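PDB 1B77: protein (sliding clamp) from Enterobacteria phage RB69, which probably encircles DNA as a ring of three subunits and tethers the phage DNA polymerase to its template as a processivity factor. Local coordinates for residues M1-T7 / I44-F50; S59-I63 / T89-P93. The contacts are given in a common frame with arbitrary orientation. Residues are numbered along the deposited sequence.

Contact 1 (M1-T7 / I44-F50); sequences MKLSKDT and ISDEIDF
An Asp46 carboxylate at a helix start and an anchored chain terminus make up this contact. Extended residues 1-4 lead into helix 5-15, with Ser4 at the N-cap position, and run antiparallel to 44-50, which turns a corner at Ser45 and Asp46. CA pairs are Met1-Asp49 at 5.8 Å, Leu3-Asp46 and Thr7-Ile44 both at 6.2 Å. Asp46 OD2 (rotamer m) accepts from Ser4 N and Ser4 OG (p), both at 2.9 Å, and from Thr7 OG1 (m) at 2.6 Å, tying the first turn to the corner. Met1 N salt-bridges Asp49 OD2 at 2.9 Å. Met1 (p, t, m) puts CG 3.8 Å from CE1 at the edge of Phe50 (chi1 p), CE 4.0 Å from Ile48 CG1, and SD 5.0 Å from the Phe50 ring centroid in an oblique Met-aromatic contact. Waters link Lys2 N to Glu47 O and Thr7 OG1 to Ser45 N. Ile73 of strand 72-75 touches Met1 and Phe50; Glu72 hydrogen-bonds Met1 N and salt-bridges Lys2. Ile44 and Ile48 pack on Ile29 of strand 28-32.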
loop_
_atom_site.group_PDB
_atom_site.type_symbol
_atom_site.label_atom_id
_atom_site.label_comp_id
_atom_site.label_asym_id
_atom_site.label_seq_id
_atom_site.Cartn_x
_atom_site.Cartn_y
_atom_site.Cartn_z
ATOM N N MET A 1 6.111 28.253 -19.941
ATOM C CA MET A 1 4.734 28.073 -19.402
ATOM C C MET A 1 4.771 27.491 -17.996
ATOM O O MET A 1 5.796 26.981 -17.550
ATOM C CB MET A 1 3.931 27.126 -20.293
ATOM C CG MET A 1 4.464 25.708 -20.296
ATOM S SD MET A 1 3.325 24.542 -21.040
ATOM C CE MET A 1 2.026 24.602 -19.866
ATOM N N LYS A 2 3.638 27.569 -17.307
ATOM C CA LYS A 2 3.525 27.032 -15.964
ATOM C C LYS A 2 2.285 26.160 -15.860
ATOM O O LYS A 2 1.271 26.433 -16.495
ATOM C CB LYS A 2 3.451 28.162 -14.935
ATOM C CG LYS A 2 4.719 28.998 -14.837
ATOM C CD LYS A 2 4.625 30.008 -13.702
ATOM C CE LYS A 2 5.916 30.809 -13.533
ATOM N NZ LYS A 2 6.210 31.714 -14.684
ATOM N N LEU A 3 2.373 25.098 -15.070
ATOM C CA LEU A 3 1.239 24.211 -14.877
ATOM C C LEU A 3 0.810 24.234 -13.417
ATOM O O LEU A 3 1.579 23.869 -12.531
ATOM C CB LEU A 3 1.595 22.782 -15.286
ATOM C CG LEU A 3 1.855 22.580 -16.779
ATOM C CD1 LEU A 3 2.276 21.146 -17.037
ATOM C CD2 LEU A 3 0.596 22.923 -17.565
ATOM N N SER A 4 -0.419 24.677 -13.175
ATOM C CA SER A 4 -0.960 24.735 -11.823
ATOM C C SER A 4 -1.427 23.339 -11.421
ATOM O O SER A 4 -1.557 22.452 -12.268
ATOM C CB SER A 4 -2.139 25.710 -11.766
ATOM O OG SER A 4 -3.175 25.296 -12.638
ATOM N N LYS A 5 -1.680 23.151 -10.128
ATOM C CA LYS A 5 -2.123 21.860 -9.613
ATOM C C LYS A 5 -3.472 21.415 -10.175
ATOM O O LYS A 5 -3.720 20.217 -10.324
ATOM C CB LYS A 5 -2.172 21.895 -8.081
ATOM C CG LYS A 5 -0.794 21.842 -7.416
ATOM C CD LYS A 5 -0.542 20.487 -6.757
ATOM C CE LYS A 5 0.885 20.386 -6.220
ATOM N NZ LYS A 5 1.120 19.107 -5.474
ATOM N N ASP A 6 -4.346 22.370 -10.476
ATOM C CA ASP A 6 -5.651 22.040 -11.045
ATOM C C ASP A 6 -5.458 21.457 -12.443
ATOM O O ASP A 6 -6.056 20.437 -12.800
ATOM C CB ASP A 6 -6.532 23.282 -11.143
ATOM C CG ASP A 6 -7.028 23.744 -9.798
ATOM O OD1 ASP A 6 -7.708 22.944 -9.109
ATOM O OD2 ASP A 6 -6.740 24.908 -9.438
ATOM N N THR A 7 -4.629 22.130 -13.235
ATOM C CA THR A 7 -4.334 21.673 -14.580
ATOM C C THR A 7 -3.673 20.302 -14.492
ATOM O O THR A 7 -4.061 19.376 -15.192
ATOM C CB THR A 7 -3.393 22.652 -15.294
ATOM O OG1 THR A 7 -4.079 23.895 -15.488
ATOM C CG2 THR A 7 -2.947 22.086 -16.657
ATOM N N ILE A 44 -8.299 25.162 -19.643
ATOM C CA ILE A 44 -7.471 25.325 -18.455
ATOM C C ILE A 44 -7.120 26.789 -18.216
ATOM O O ILE A 44 -7.286 27.627 -19.103
ATOM C CB ILE A 44 -6.165 24.492 -18.572
ATOM C CG1 ILE A 44 -5.444 24.821 -19.880
ATOM C CG2 ILE A 44 -6.491 23.009 -18.502
ATOM C CD1 ILE A 44 -4.131 24.068 -20.085
ATOM N N SER A 45 -6.629 27.095 -17.019
ATOM C CA SER A 45 -6.279 28.471 -16.679
ATOM C C SER A 45 -4.835 28.817 -17.025
ATOM O O SER A 45 -4.429 29.978 -16.929
ATOM C CB SER A 45 -6.531 28.726 -15.190
ATOM O OG SER A 45 -5.787 27.821 -14.392
ATOM N N ASP A 46 -4.063 27.809 -17.423
ATOM C CA ASP A 46 -2.667 28.011 -17.790
ATOM C C ASP A 46 -2.542 28.148 -19.299
ATOM O O ASP A 46 -3.331 27.573 -20.054
ATOM C CB ASP A 46 -1.816 26.833 -17.313
ATOM C CG ASP A 46 -1.814 26.693 -15.806
ATOM O OD1 ASP A 46 -1.450 27.676 -15.133
ATOM O OD2 ASP A 46 -2.170 25.610 -15.296
ATOM N N GLU A 47 -1.545 28.902 -19.742
ATOM C CA GLU A 47 -1.342 29.096 -21.167
ATOM C C GLU A 47 -0.181 28.251 -21.674
ATOM O O GLU A 47 0.948 28.430 -21.232
ATOM C CB GLU A 47 -1.058 30.565 -21.471
ATOM C CG GLU A 47 -0.860 30.829 -22.956
ATOM C CD GLU A 47 -2.146 30.720 -23.743
ATOM O OE1 GLU A 47 -3.083 30.031 -23.270
ATOM O OE2 GLU A 47 -2.239 31.301 -24.854
ATOM N N ILE A 48 -0.457 27.326 -22.589
ATOM C CA ILE A 48 0.602 26.497 -23.153
ATOM C C ILE A 48 1.291 27.355 -24.217
ATOM O O ILE A 48 0.643 27.802 -25.167
ATOM C CB ILE A 48 0.024 25.236 -23.804
ATOM C CG1 ILE A 48 -0.679 24.391 -22.740
ATOM C CG2 ILE A 48 1.122 24.464 -24.502
ATOM C CD1 ILE A 48 -1.369 23.157 -23.281
ATOM N N ASP A 49 2.596 27.583 -24.059
ATOM C CA ASP A 49 3.330 28.438 -24.991
ATOM C C ASP A 49 4.291 27.781 -25.969
ATOM O O ASP A 49 5.131 28.448 -26.566
ATOM C CB ASP A 49 4.047 29.555 -24.225
ATOM C CG ASP A 49 5.008 29.030 -23.172
ATOM O OD1 ASP A 49 5.365 27.832 -23.221
ATOM O OD2 ASP A 49 5.416 29.833 -22.301
ATOM N N PHE A 50 4.189 26.470 -26.127
ATOM C CA PHE A 50 5.004 25.765 -27.107
ATOM C C PHE A 50 4.371 24.407 -27.341
ATOM O O PHE A 50 3.719 23.860 -26.451
ATOM C CB PHE A 50 6.478 25.641 -26.670
ATOM C CG PHE A 50 6.711 24.754 -25.482
ATOM C CD1 PHE A 50 6.418 25.194 -24.196
ATOM C CD2 PHE A 50 7.272 23.489 -25.647
ATOM C CE1 PHE A 50 6.678 24.391 -23.093
ATOM C CE2 PHE A 50 7.538 22.677 -24.547
ATOM C CZ PHE A 50 7.242 23.131 -23.265
HETATM O O HOH W 1 1.673 29.172 -18.650
HETATM O O HOH W 2 -6.602 24.846 -15.188
#

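Contact 2 (S59-I63 / T89-P93); sequences SFLSI and TVYWP
A flat indole laid against one side of a helix defines this contact. It packs helix 57-64 of the processivity-factor fold on strand 88-92, whose sheet continues into a neighbouring subunit. The segment axes are nearly antiparallel, at 176°, and approach to 10.5 Å. CA atoms pair as Phe60-Trp92 (7.4 Å) and Ile63-Val90 (8.5 Å). Trp92 (chi1 t, chi2 -88°) is the main bump; Ser59, Phe60 and Ile63 form the hollow. Phe60 CA sits over the six-membered ring in a CH-pi contact, 3.8 Å from its centroid. The Phe60 ring (chi1 t) turns its edge to the indole face, its centroid 5.0 Å from that of the five-membered ring, planes at 66°. Ser59 CB meets Trp92 CH2 at 3.4 Å. Ile63 (chi1 -96°, between wells) sets CG1 3.4 Å from Trp92 CZ3 and CG2 4.0 Å from Val90 CG1. Leu54 touches Phe60 and Trp92, and Leu133 of the neighbouring subunit packs on Ile63 and Trp92, so the buried cluster lies beside the interface. Van der Waals, CH-pi and edge-to-face contacts join the segments, the indole also touching Ser59 and Phe60 backbone. They share no hydrogen bond, consistent with a fit depending more on shape than polarity.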
loop_
_atom_site.group_PDB
_atom_site.type_symbol
_atom_site.label_atom_id
_atom_site.label_comp_id
_atom_site.label_asym_id
_atom_site.label_seq_id
_atom_site.Cartn_x
_atom_site.Cartn_y
_atom_site.Cartn_z
ATOM N N SER A 59 4.501 10.134 -15.808
ATOM C CA SER A 59 5.807 10.285 -15.160
ATOM C C SER A 59 6.271 11.737 -15.220
ATOM O O SER A 59 6.976 12.212 -14.329
ATOM C CB SER A 59 6.851 9.373 -15.817
ATOM O OG SER A 59 6.484 8.010 -15.688
ATOM N N PHE A 60 5.889 12.434 -16.283
ATOM C CA PHE A 60 6.228 13.845 -16.439
ATOM C C PHE A 60 5.550 14.614 -15.303
ATOM O O PHE A 60 6.200 15.361 -14.570
ATOM C CB PHE A 60 5.714 14.359 -17.787
ATOM C CG PHE A 60 5.842 15.850 -17.964
ATOM C CD1 PHE A 60 7.085 16.442 -18.130
ATOM C CD2 PHE A 60 4.712 16.658 -17.978
ATOM C CE1 PHE A 60 7.206 17.821 -18.312
ATOM C CE2 PHE A 60 4.820 18.034 -18.158
ATOM C CZ PHE A 60 6.070 18.616 -18.327
ATOM N N LEU A 61 4.239 14.426 -15.163
ATOM C CA LEU A 61 3.480 15.094 -14.108
ATOM C C LEU A 61 4.060 14.804 -12.721
ATOM O O LEU A 61 4.194 15.715 -11.901
ATOM C CB LEU A 61 2.012 14.664 -14.157
ATOM C CG LEU A 61 1.303 15.022 -15.470
ATOM C CD1 LEU A 61 -0.094 14.399 -15.493
ATOM C CD2 LEU A 61 1.236 16.542 -15.613
ATOM N N SER A 62 4.408 13.545 -12.462
ATOM C CA SER A 62 4.988 13.181 -11.170
ATOM C C SER A 62 6.273 13.973 -10.925
ATOM O O SER A 62 6.547 14.412 -9.810
ATOM C CB SER A 62 5.294 11.685 -11.120
ATOM O OG SER A 62 4.097 10.934 -11.193
ATOM N N ILE A 63 7.059 14.158 -11.978
ATOM C CA ILE A 63 8.296 14.913 -11.857
ATOM C C ILE A 63 8.034 16.370 -11.444
ATOM O O ILE A 63 8.841 16.978 -10.736
ATOM C CB ILE A 63 9.088 14.852 -13.189
ATOM C CG1 ILE A 63 10.124 13.728 -13.103
ATOM C CG2 ILE A 63 9.743 16.188 -13.506
ATOM C CD1 ILE A 63 11.148 13.930 -12.016
ATOM N N THR A 89 17.624 22.167 -12.417
ATOM C CA THR A 89 16.958 22.081 -13.708
ATOM C C THR A 89 16.662 20.608 -14.016
ATOM O O THR A 89 17.481 19.725 -13.754
ATOM C CB THR A 89 17.863 22.660 -14.826
ATOM O OG1 THR A 89 18.208 24.010 -14.508
ATOM C CG2 THR A 89 17.157 22.631 -16.174
ATOM N N VAL A 90 15.481 20.344 -14.555
ATOM C CA VAL A 90 15.109 18.989 -14.920
ATOM C C VAL A 90 14.816 18.974 -16.408
ATOM O O VAL A 90 14.032 19.784 -16.896
ATOM C CB VAL A 90 13.832 18.506 -14.177
ATOM C CG1 VAL A 90 13.418 17.129 -14.707
ATOM C CG2 VAL A 90 14.075 18.449 -12.675
ATOM N N TYR A 91 15.450 18.060 -17.135
ATOM C CA TYR A 91 15.199 17.946 -18.561
ATOM C C TYR A 91 14.336 16.713 -18.782
ATOM O O TYR A 91 14.562 15.675 -18.161
ATOM C CB TYR A 91 16.510 17.825 -19.338
ATOM C CG TYR A 91 17.430 19.003 -19.139
ATOM C CD1 TYR A 91 17.178 20.226 -19.761
ATOM C CD2 TYR A 91 18.547 18.902 -18.316
ATOM C CE1 TYR A 91 18.017 21.322 -19.567
ATOM C CE2 TYR A 91 19.393 19.988 -18.116
ATOM C CZ TYR A 91 19.125 21.192 -18.741
ATOM O OH TYR A 91 19.965 22.260 -18.526
ATOM N N TRP A 92 13.334 16.836 -19.649
ATOM C CA TRP A 92 12.437 15.726 -19.947
ATOM C C TRP A 92 12.355 15.556 -21.462
ATOM O O TRP A 92 12.254 16.528 -22.204
ATOM C CB TRP A 92 11.047 15.993 -19.352
ATOM C CG TRP A 92 10.144 14.789 -19.364
ATOM C CD1 TRP A 92 9.315 14.390 -20.377
ATOM C CD2 TRP A 92 10.007 13.809 -18.326
ATOM N NE1 TRP A 92 8.675 13.226 -20.033
ATOM C CE2 TRP A 92 9.082 12.846 -18.781
ATOM C CE3 TRP A 92 10.585 13.652 -17.056
ATOM C CZ2 TRP A 92 8.708 11.739 -18.009
ATOM C CZ3 TRP A 92 10.217 12.543 -16.286
ATOM C CH2 TRP A 92 9.288 11.602 -16.771
ATOM N N PRO A 93 12.403 14.310 -21.943
ATOM C CA PRO A 93 12.342 14.085 -23.387
ATOM C C PRO A 93 11.061 14.494 -24.104
ATOM O O PRO A 93 9.954 14.274 -23.612
ATOM C CB PRO A 93 12.607 12.590 -23.505
ATOM C CG PRO A 93 11.975 12.055 -22.261
ATOM C CD PRO A 93 12.474 13.029 -21.220
#

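In the fold
Contacts 1 and 2 follow one another along the chain, and their centres lie about 15 Å apart. They touch where Leu3 CD1 meets Phe60 CE2 at 4.2 Å. Both engage the same three-stranded sheet, from the two strands that are outermost within this chain: contact 1 adjoins strand 72-75, and contact 2 contains part of strand 88-92. Helix 5-15, which starts in contact 1, also carries Leu11, on which Leu61 of 59-63 packs. No other chain touches contact 1. Contact 2 lies at the subunit interface, where Thr89 and Val90 pair antiparallel with a strand of a neighbouring subunit. The sheet thus continues between subunits, as expected for a ring-shaped processivity factor.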